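Local coordinates for protein Two-component sensor histidine kinase (Nostoc sp., PDB 6OZB) that probably senses light as a cyanobacterial phytochrome, its GAF domain here holding the bilin phycoerythrobilin, and passes the signal on through a histidine kinase, at residues Gly61-Ala67 and Leu79-Ala85; Met146-Val152 and Ser168-Arg174; Arg21-Arg25 and Ala38-Glu42. The protein carries 1 engineered substitution. All coordinates share one frame; numbering follows the deposited sequence.

Along the chain the contacts follow one another in series: interaction 3 (21-25 with 38-42) first, then interaction 1 (61-67 with 79-85), then interaction 2 (146-152 with 168-174). Interactions 1 and 2 lie on the same antiparallel sheet of the GAF domain, their centres about 19 Å apart. Interaction 3 pairs helices 12-27 and 32-47, and its centre is about 21 Å from that of interaction 1. These two nevertheless touch, since T40 of helix 32-47 packs on A67 of strand 63-70. One sheet thus brings F83 of interaction 1 and H169 of interaction 2 to phycoerythrobilin, while the helix pair of interaction 3 lies away from these pocket residues.

Interaction 1. Residues Gly61-Ala67 and Leu79-Ala85; sequences GSGQVIA and LGLNFPA
G63 pairs with F83 through two backbone hydrogen bonds, G63 N to F83 O and the shorter F83 N to G63 O (2.8 Å), in a beta hairpin whose two segments run antiparallel, their end-to-end directions 169° apart. Strand 82-83 is an outermost strand of the GAF sheet, and further along V65 N bonds to L81 O and G80 N to V65 O, so the pairing outlasts the short strand. G80 suits this place in the loop because its positive phi would jam a side chain against the preceding carbonyl.

Q64 and N82 form the non-hydrogen-bonded pair and share a face, with Q64 CB 3.3 Å from N82 OD1, an oxygen that also accepts from H58. With CG opposite the backbone N (chi1 -178°) and an extended chain, Q64 reaches across to the loop before the edge strand and gives NE2 to G80 O at 3.0 Å. The bond is nearly straight at the hydrogen, yet the donor stands above the carbonyl plane. F83, a pocket residue touching phycoerythrobilin, points to the other face, and the V65 CG2 methyl meets its CE1 obliquely at 3.9 Å, apolar against apolar. L79 CD1 lies 3.5 Å from I66 C, over backbone where I66 and A67 form a classic beta bulge against I54. At the far end one water donates to both G61 O and P84 O, 3.0 and 3.1 Å away.

Interaction 2. Residues Met146-Val152 and Ser168-Arg174; sequences MGVKSSV and SHHSENR. With PEB (phycoerythrobilin), chain F.
S150 and H170 exchange backbone hydrogen bonds, and V152 and S168 do the same, so 150-152 and 168-170 run antiparallel at 172° with axes 4.8 Å apart. H170 O accepts twice, from K149 N at 2.9 Å and from S150 N at 3.1 Å; both residues face H170, which makes a classic beta bulge.

Aromatic and apolar contacts gather round H169. Its CG stands opposite the carbonyl carbon (chi1 -73°), and V148 lays its two methyls against the ring, CG2 3.7 Å from ND1, while a bend at the end of the M146 chain brings CE equally near to CE1. Plain packing also sets the extended K149 chain on the S171 carbonyl, with K149 CD 3.3 Å from S171 O. This is the central beta hairpin of the GAF sheet, 150-158 with 161-170, and it brings H169 to the bilin pocket. R51 bonds to ND1, while H169 NE2 makes a weak hydrogen bond of 2.7 Å to OD of phycoerythrobilin, bent to 126° at the hydrogen; OD lies at the ring edge, near its plane.

Among the polar contacts, one water lies in the guanidinium plane of R174 and accepts from NH2 at 3.1 Å. The same water donates to S168 O and bonds S150 OG, whose small hydroxyl leaves room for the arginine chain: R174 CG lies 3.5 Å from S150 OG. NH2 also forms a salt bridge with E180.

Interaction 3. Residues Arg21-Arg25 and Ala38-Glu42; sequences RITAR and ATTAE
R25 spreads its guanidinium beside A38, whose CB lies 3.6 Å above the guanidinium plane. R21 O, one helical turn back in its own helix, stands 3.5 Å above the opposite face, so the flat group has a methyl near one face and a carbonyl oxygen near the other, both toward the rim. Its chain leaves with CG opposite the carbonyl carbon (chi1 -69°) and stays extended to NE, which carries the charged end across to the neighbouring helix. There E42 arrives from the opposite direction, and its OE1 sits at the edge of the guanidinium, near its plane, to take a salt bridge from R25 NH2; the place of NH2 is less sure, so the exact length of the bond is doubtful. The guanidinium and carboxylate planes are turned 45° from each other.

Segments 21-25 and 38-42 run antiparallel at 169°, their axes 10.8 Å apart, on helices 12-27 and 32-47. Helix 32-47 packs on strand 63-70 of the GAF sheet through T40 and A41, and I22 of helix 12-27 touches Q190 of helix 178-201. The long R25 and E42 meet across the separation, while small A38 leaves the arginine space to lie against the helix. R21 crosses E42 at about a right angle, its CD 3.4 Å from E42 OE1, and a water links R21 NH1 to E42 OE2. I22 CD1 packs 3.7 Å from T39 CG2; T39 turns its OG1 to I35 O of its own helix and its CG2 methyl to I22.

A leucine in place of R25 would probably leave E42 without its salt-bridge partner, with the water-linked R21 still nearby. Since R21 meets E42 through water and aliphatic carbon, the direct charge pairing between these segments rests on R25, with R21 likely to add a weaker electrostatic pull.

Interaction 1. Residues Gly61-Ala67 and Leu79-Ala85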
loop_
_atom_site.group_PDB
_atom_site.type_symbol
_atom_site.label_atom_id
_atom_site.label_comp_id
_atom_site.label_asym_id
_atom_site.label_seq_id
_atom_site.Cartn_x
_atom_site.Cartn_y
_atom_site.Cartn_z
ATOM N N GLY C 61 2.373 22.146 21.732
ATOM C CA GLY C 61 2.331 21.300 20.547
ATOM C C GLY C 61 2.826 21.968 19.267
ATOM O O GLY C 61 3.054 21.307 18.244
ATOM N N SER C 62 2.960 23.289 19.311
ATOM C CA SER C 62 3.670 24.009 18.265
ATOM C C SER C 62 5.120 23.642 18.368
ATOM O O SER C 62 5.536 22.917 19.268
ATOM C CB SER C 62 3.516 25.519 18.403
ATOM O OG SER C 62 4.183 25.995 19.563
ATOM N N GLY C 63 5.917 24.148 17.449
ATOM C CA GLY C 63 7.317 23.823 17.474
ATOM C C GLY C 63 8.176 24.741 16.639
ATOM O O GLY C 63 7.674 25.646 15.981
ATOM N N GLN C 64 9.481 24.478 16.679
ATOM C CA GLN C 64 10.472 25.325 16.042
ATOM C C GLN C 64 11.588 24.509 15.372
ATOM O O GLN C 64 12.054 23.470 15.886
ATOM C CB GLN C 64 11.073 26.276 17.076
ATOM C CG GLN C 64 12.095 27.252 16.492
ATOM C CD GLN C 64 12.586 28.268 17.504
ATOM O OE1 GLN C 64 12.927 27.924 18.641
ATOM N NE2 GLN C 64 12.632 29.530 17.094
ATOM N N VAL C 65 12.018 24.964 14.204
ATOM C CA VAL C 65 13.166 24.365 13.567
ATOM C C VAL C 65 14.401 24.897 14.279
ATOM O O VAL C 65 14.695 26.089 14.215
ATOM C CB VAL C 65 13.199 24.668 12.048
ATOM C CG1 VAL C 65 14.442 24.093 11.415
ATOM C CG2 VAL C 65 11.969 24.118 11.364
ATOM N N ILE C 66 15.100 24.026 15.004
ATOM C CA ILE C 66 16.236 24.479 15.819
ATOM C C ILE C 66 17.571 24.111 15.205
ATOM O O ILE C 66 18.604 24.576 15.664
ATOM C CB ILE C 66 16.167 23.939 17.260
ATOM C CG1 ILE C 66 16.080 22.418 17.299
ATOM C CG2 ILE C 66 14.985 24.573 17.965
ATOM C CD1 ILE C 66 16.510 21.829 18.661
ATOM N N ALA C 67 17.560 23.252 14.185
ATOM C CA ALA C 67 18.778 22.945 13.433
ATOM C C ALA C 67 18.425 22.533 12.012
ATOM O O ALA C 67 17.374 21.922 11.777
ATOM C CB ALA C 67 19.571 21.854 14.118
ATOM N N LEU C 79 15.303 27.518 9.340
ATOM C CA LEU C 79 15.883 27.603 10.664
ATOM C C LEU C 79 15.270 28.750 11.468
ATOM O O LEU C 79 15.129 29.886 10.973
ATOM C CB LEU C 79 17.390 27.797 10.553
ATOM C CG LEU C 79 18.129 27.804 11.880
ATOM C CD1 LEU C 79 18.110 26.435 12.587
ATOM C CD2 LEU C 79 19.545 28.307 11.659
ATOM N N GLY C 80 14.900 28.467 12.713
ATOM C CA GLY C 80 14.339 29.490 13.578
ATOM C C GLY C 80 12.845 29.682 13.401
ATOM O O GLY C 80 12.212 30.370 14.197
ATOM N N LEU C 81 12.261 29.124 12.348
ATOM C CA LEU C 81 10.830 29.348 12.135
ATOM C C LEU C 81 10.000 28.488 13.082
ATOM O O LEU C 81 10.371 27.351 13.405
ATOM C CB LEU C 81 10.425 29.070 10.700
ATOM C CG LEU C 81 11.057 29.989 9.658
ATOM C CD1 LEU C 81 10.544 29.586 8.302
ATOM C CD2 LEU C 81 10.775 31.446 9.959
ATOM N N ASN C 82 8.878 29.064 13.516
ATOM C CA ASN C 82 7.895 28.370 14.346
ATOM C C ASN C 82 6.714 27.892 13.527
ATOM O O ASN C 82 6.257 28.579 12.618
ATOM C CB ASN C 82 7.377 29.279 15.461
ATOM C CG ASN C 82 8.435 29.617 16.478
ATOM O OD1 ASN C 82 8.882 28.756 17.233
ATOM N ND2 ASN C 82 8.836 30.876 16.512
ATOM N N PHE C 83 6.194 26.721 13.864
ATOM C CA PHE C 83 5.009 26.218 13.194
ATOM C C PHE C 83 3.944 25.848 14.219
ATOM O O PHE C 83 4.264 25.322 15.283
ATOM C CB PHE C 83 5.356 25.020 12.329
ATOM C CG PHE C 83 6.312 25.343 11.206
ATOM C CD1 PHE C 83 7.663 25.381 11.431
ATOM C CD2 PHE C 83 5.840 25.657 9.935
ATOM C CE1 PHE C 83 8.553 25.682 10.415
ATOM C CE2 PHE C 83 6.722 25.968 8.906
ATOM C CZ PHE C 83 8.081 25.987 9.146
ATOM N N PRO C 84 2.674 26.105 13.896
ATOM C CA PRO C 84 1.591 25.890 14.862
ATOM C C PRO C 84 1.275 24.416 15.117
ATOM O O PRO C 84 1.623 23.540 14.317
ATOM C CB PRO C 84 0.401 26.588 14.208
ATOM C CG PRO C 84 0.683 26.581 12.784
ATOM C CD PRO C 84 2.167 26.598 12.606
ATOM N N ALA C 85 0.626 24.161 16.243
ATOM C CA ALA C 85 0.210 22.815 16.615
ATOM C C ALA C 85 -0.661 22.201 15.533
ATOM O O ALA C 85 -0.572 21.009 15.270
ATOM C CB ALA C 85 -0.544 22.840 17.947
HETATM O O HOH W 1 3.812 21.575 15.394
#

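Interaction 2. Residues Met146-Val152 and Ser168-Arg174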
loop_
_atom_site.group_PDB
_atom_site.type_symbol
_atom_site.label_atom_id
_atom_site.label_comp_id
_atom_site.label_asym_id
_atom_site.label_seq_id
_atom_site.Cartn_x
_atom_site.Cartn_y
_atom_site.Cartn_z
ATOM N N MET C 146 6.191 24.023 -0.457
ATOM C CA MET C 146 7.623 24.170 -0.117
ATOM C C MET C 146 8.559 23.656 -1.223
ATOM O O MET C 146 9.780 23.759 -1.112
ATOM C CB MET C 146 7.945 23.431 1.168
ATOM C CG MET C 146 7.505 24.149 2.410
ATOM S SD MET C 146 7.992 23.361 3.933
ATOM C CE MET C 146 7.251 21.759 3.788
ATOM N N GLY C 147 7.986 23.055 -2.251
ATOM C CA GLY C 147 8.774 22.467 -3.323
ATOM C C GLY C 147 9.332 21.096 -2.942
ATOM O O GLY C 147 10.292 20.619 -3.543
ATOM N N VAL C 148 8.731 20.466 -1.939
ATOM C CA VAL C 148 9.194 19.159 -1.444
ATOM C C VAL C 148 8.401 18.035 -2.138
ATOM O O VAL C 148 7.180 18.058 -2.127
ATOM C CB VAL C 148 9.012 19.060 0.046
ATOM C CG1 VAL C 148 9.326 17.670 0.544
ATOM C CG2 VAL C 148 9.892 20.088 0.743
ATOM N N LYS C 149 9.104 17.067 -2.722
ATOM C CA LYS C 149 8.489 15.886 -3.334
ATOM C C LYS C 149 8.623 14.628 -2.487
ATOM O O LYS C 149 7.874 13.653 -2.677
ATOM C CB LYS C 149 9.110 15.649 -4.723
ATOM C CG LYS C 149 8.622 16.692 -5.740
ATOM C CD LYS C 149 9.122 16.451 -7.139
ATOM C CE LYS C 149 8.650 17.559 -8.067
ATOM N NZ LYS C 149 9.207 17.360 -9.429
ATOM N N SER C 150 9.553 14.653 -1.529
ATOM C CA SER C 150 9.796 13.537 -0.630
ATOM C C SER C 150 10.033 14.042 0.766
ATOM O O SER C 150 10.933 14.872 0.963
ATOM C CB SER C 150 11.042 12.750 -1.078
ATOM O OG SER C 150 11.492 11.836 -0.087
ATOM N N SER C 151 9.301 13.491 1.732
ATOM C CA SER C 151 9.501 13.835 3.136
ATOM C C SER C 151 9.661 12.554 3.945
ATOM O O SER C 151 8.939 11.583 3.714
ATOM C CB SER C 151 8.326 14.640 3.654
ATOM O OG SER C 151 8.446 14.891 5.034
ATOM N N VAL C 152 10.606 12.544 4.883
ATOM C CA VAL C 152 10.775 11.408 5.795
ATOM C C VAL C 152 10.922 11.967 7.192
ATOM O O VAL C 152 11.755 12.862 7.412
ATOM C CB VAL C 152 12.002 10.541 5.459
ATOM C CG1 VAL C 152 12.077 9.322 6.396
ATOM C CG2 VAL C 152 11.963 10.058 4.032
ATOM N N SER C 168 13.540 14.972 6.982
ATOM C CA SER C 168 14.354 14.946 5.776
ATOM C C SER C 168 13.481 15.279 4.570
ATOM O O SER C 168 12.552 14.537 4.277
ATOM C CB SER C 168 14.983 13.564 5.623
ATOM O OG SER C 168 15.758 13.440 4.429
ATOM N N HIS C 169 13.767 16.403 3.914
ATOM C CA HIS C 169 13.027 16.876 2.736
ATOM C C HIS C 169 13.889 16.784 1.483
ATOM O O HIS C 169 15.093 17.060 1.528
ATOM C CB HIS C 169 12.621 18.334 2.855
ATOM C CG HIS C 169 11.508 18.603 3.822
ATOM N ND1 HIS C 169 11.162 19.885 4.207
ATOM C CD2 HIS C 169 10.651 17.773 4.456
ATOM C CE1 HIS C 169 10.132 19.830 5.035
ATOM N NE2 HIS C 169 9.800 18.562 5.197
ATOM N N HIS C 170 13.263 16.441 0.356
ATOM C CA HIS C 170 13.952 16.421 -0.928
ATOM C C HIS C 170 13.078 16.973 -2.021
ATOM O O HIS C 170 11.861 16.735 -2.034
ATOM C CB HIS C 170 14.393 15.012 -1.260
ATOM C CG HIS C 170 15.515 14.951 -2.228
ATOM N ND1 HIS C 170 16.741 15.528 -1.979
ATOM C CD2 HIS C 170 15.599 14.391 -3.455
ATOM C CE1 HIS C 170 17.540 15.309 -3.009
ATOM N NE2 HIS C 170 16.879 14.611 -3.909
ATOM N N SER C 171 13.699 17.731 -2.928
ATOM C CA SER C 171 12.991 18.425 -4.017
ATOM C C SER C 171 12.649 17.515 -5.199
ATOM O O SER C 171 11.951 17.925 -6.142
ATOM C CB SER C 171 13.837 19.592 -4.540
ATOM O OG SER C 171 14.972 19.123 -5.252
ATOM N N GLU C 172 13.128 16.279 -5.139
ATOM C CA GLU C 172 12.906 15.325 -6.201
ATOM C C GLU C 172 12.354 14.025 -5.677
ATOM O O GLU C 172 12.563 13.659 -4.515
ATOM C CB GLU C 172 14.218 15.081 -6.936
ATOM C CG GLU C 172 14.702 16.355 -7.631
ATOM C CD GLU C 172 15.967 16.179 -8.436
ATOM O OE1 GLU C 172 16.515 15.057 -8.474
ATOM O OE2 GLU C 172 16.420 17.183 -9.025
ATOM N N ASN C 173 11.659 13.330 -6.563
ATOM C CA ASN C 173 11.077 12.031 -6.230
ATOM C C ASN C 173 12.152 11.060 -5.769
ATOM O O ASN C 173 13.253 11.002 -6.320
ATOM C CB ASN C 173 10.331 11.431 -7.437
ATOM C CG ASN C 173 9.280 12.369 -8.017
ATOM O OD1 ASN C 173 9.275 12.652 -9.220
ATOM N ND2 ASN C 173 8.381 12.843 -7.170
ATOM N N ARG C 174 11.861 10.295 -4.730
ATOM C CA ARG C 174 12.773 9.206 -4.430
ATOM C C ARG C 174 12.068 8.098 -3.695
ATOM O O ARG C 174 10.951 8.280 -3.224
ATOM C CB ARG C 174 13.975 9.695 -3.643
ATOM C CG ARG C 174 13.655 10.388 -2.380
ATOM C CD ARG C 174 14.960 10.885 -1.762
ATOM N NE ARG C 174 14.873 11.031 -0.329
ATOM C CZ ARG C 174 15.371 10.163 0.547
ATOM N NH1 ARG C 174 15.999 9.065 0.138
ATOM N NH2 ARG C 174 15.235 10.407 1.841
HETATM C CHC PEB F . 4.303 18.965 9.685
HETATM N NC PEB F . 2.361 17.418 9.211
HETATM C C1C PEB F . 2.033 16.100 9.306
HETATM C C2C PEB F . 3.101 15.390 9.796
HETATM C C3C PEB F . 4.127 16.281 10.025
HETATM C C4C PEB F . 3.645 17.557 9.654
HETATM C CMC PEB F . 5.457 15.831 10.599
HETATM C CAC PEB F . 3.061 13.841 10.023
HETATM C CBC PEB F . 3.171 13.096 8.704
HETATM C CGC PEB F . 4.617 13.081 8.280
HETATM O O1C PEB F . 5.468 12.569 9.061
HETATM O O2C PEB F . 4.974 13.559 7.161
HETATM N ND PEB F . 6.399 18.360 8.614
HETATM C C1D PEB F . 5.739 18.912 9.869
HETATM C C2D PEB F . 6.267 20.266 9.947
HETATM C C3D PEB F . 7.106 20.547 8.890
HETATM C C4D PEB F . 7.261 19.428 8.036
HETATM C CMD PEB F . 5.820 21.282 11.033
HETATM C CAD PEB F . 7.705 21.940 8.624
HETATM C CBD PEB F . 9.016 22.031 8.240
HETATM O OD PEB F . 7.952 19.321 7.034
HETATM N NA PEB F . -1.432 20.466 7.893
HETATM C C1A PEB F . -1.426 21.880 7.743
HETATM C C2A PEB F . -2.841 22.393 7.798
HETATM C C3A PEB F . -3.748 21.193 8.021
HETATM C C4A PEB F . -2.787 19.988 8.072
HETATM C CMA PEB F . -3.031 23.503 8.880
HETATM C CBA PEB F . -5.828 22.060 6.784
HETATM O OA PEB F . -0.414 22.547 7.614
HETATM C CHA PEB F . -3.233 18.702 8.165
HETATM C CAA PEB F . -4.833 20.901 6.980
HETATM N NB PEB F . -0.863 17.470 8.606
HETATM C C1B PEB F . -2.297 17.503 8.293
HETATM C C2B PEB F . -2.814 16.166 8.126
HETATM C C3B PEB F . -1.715 15.269 8.318
HETATM C C4B PEB F . -0.468 16.053 8.631
HETATM C CHB PEB F . 0.727 15.425 8.884
HETATM C CMB PEB F . -4.235 15.822 7.813
HETATM C CAB PEB F . -1.772 13.758 8.230
HETATM C CBB PEB F . -1.309 13.331 6.854
HETATM C CGB PEB F . -1.561 11.823 6.800
HETATM O O1B PEB F . -0.895 11.080 7.581
HETATM O O2B PEB F . -2.429 11.356 6.024
HETATM O O HOH W 2 10.535 20.224 -6.260
HETATM O O HOH W 3 13.314 12.831 1.896
#

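Interaction 3. Residues Arg21-Arg25 and Ala38-Glu42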
loop_
_atom_site.group_PDB
_atom_site.type_symbol
_atom_site.label_atom_id
_atom_site.label_comp_id
_atom_site.label_asym_id
_atom_site.label_seq_id
_atom_site.Cartn_x
_atom_site.Cartn_y
_atom_site.Cartn_z
ATOM N N ARG C 21 30.137 9.912 16.037
ATOM C CA ARG C 21 30.460 11.323 16.090
ATOM C C ARG C 21 29.529 12.041 17.090
ATOM O O ARG C 21 29.947 12.961 17.773
ATOM C CB ARG C 21 30.375 11.923 14.697
ATOM C CG ARG C 21 31.533 11.498 13.784
ATOM C CD ARG C 21 31.316 12.060 12.357
ATOM N NE ARG C 21 32.340 11.599 11.420
ATOM C CZ ARG C 21 33.586 12.078 11.377
ATOM N NH1 ARG C 21 33.970 13.028 12.220
ATOM N NH2 ARG C 21 34.458 11.600 10.494
ATOM N N ILE C 22 28.275 11.615 17.208
ATOM C CA ILE C 22 27.400 12.185 18.233
ATOM C C ILE C 22 27.920 11.840 19.612
ATOM O O ILE C 22 27.986 12.691 20.480
ATOM C CB ILE C 22 25.921 11.686 18.119
ATOM C CG1 ILE C 22 25.305 12.119 16.802
ATOM C CG2 ILE C 22 25.081 12.237 19.260
ATOM C CD1 ILE C 22 23.974 11.405 16.502
ATOM N N THR C 23 28.304 10.589 19.787
ATOM C CA THR C 23 28.777 10.124 21.064
ATOM C C THR C 23 30.028 10.907 21.489
ATOM O O THR C 23 30.169 11.266 22.648
ATOM C CB THR C 23 29.055 8.627 21.014
ATOM O OG1 THR C 23 27.831 7.933 20.718
ATOM C CG2 THR C 23 29.590 8.153 22.313
ATOM N N ALA C 24 30.905 11.217 20.541
ATOM C CA ALA C 24 32.119 11.963 20.843
ATOM C C ALA C 24 31.762 13.335 21.399
ATOM O O ALA C 24 32.414 13.817 22.327
ATOM C CB ALA C 24 32.993 12.098 19.617
ATOM N N ARG C 25 30.729 13.962 20.836
ATOM C CA ARG C 25 30.297 15.269 21.304
ATOM C C ARG C 25 29.718 15.229 22.711
ATOM O O ARG C 25 29.922 16.149 23.514
ATOM C CB ARG C 25 29.268 15.866 20.356
ATOM C CG ARG C 25 29.876 16.252 19.024
ATOM C CD ARG C 25 28.833 16.805 18.096
ATOM N NE ARG C 25 29.368 16.650 16.762
ATOM C CZ ARG C 25 28.842 15.870 15.823
ATOM N NH1 ARG C 25 27.693 15.186 16.000
ATOM N NH2 ARG C 25 29.468 15.788 14.681
ATOM N N ALA C 38 25.556 20.455 15.165
ATOM C CA ALA C 38 26.632 19.797 14.417
ATOM C C ALA C 38 26.173 18.498 13.800
ATOM O O ALA C 38 26.675 18.086 12.755
ATOM C CB ALA C 38 27.835 19.550 15.321
ATOM N N THR C 39 25.158 17.887 14.391
ATOM C CA THR C 39 24.732 16.579 13.972
ATOM C C THR C 39 23.913 16.637 12.692
ATOM O O THR C 39 23.988 15.737 11.864
ATOM C CB THR C 39 23.883 15.879 15.081
ATOM O OG1 THR C 39 24.688 15.668 16.256
ATOM C CG2 THR C 39 23.332 14.552 14.591
ATOM N N THR C 40 23.101 17.668 12.519
ATOM C CA THR C 40 22.235 17.694 11.349
ATOM C C THR C 40 23.054 17.708 10.062
ATOM O O THR C 40 22.654 17.094 9.064
ATOM C CB THR C 40 21.277 18.894 11.366
ATOM O OG1 THR C 40 21.999 20.098 11.085
ATOM C CG2 THR C 40 20.587 18.970 12.719
ATOM N N ALA C 41 24.225 18.346 10.050
ATOM C CA ALA C 41 25.035 18.366 8.818
ATOM C C ALA C 41 25.559 16.983 8.441
ATOM O O ALA C 41 25.640 16.622 7.269
ATOM C CB ALA C 41 26.208 19.339 8.945
ATOM N N GLU C 42 25.950 16.218 9.447
ATOM C CA GLU C 42 26.450 14.870 9.211
ATOM C C GLU C 42 25.285 13.977 8.783
ATOM O O GLU C 42 25.419 13.133 7.918
ATOM C CB GLU C 42 27.173 14.403 10.483
ATOM C CG GLU C 42 28.435 15.256 10.639
ATOM C CD GLU C 42 29.192 15.039 11.925
ATOM O OE1 GLU C 42 28.713 14.266 12.780
ATOM O OE2 GLU C 42 30.300 15.622 12.071
HETATM O O HOH W 4 32.504 14.798 13.799
#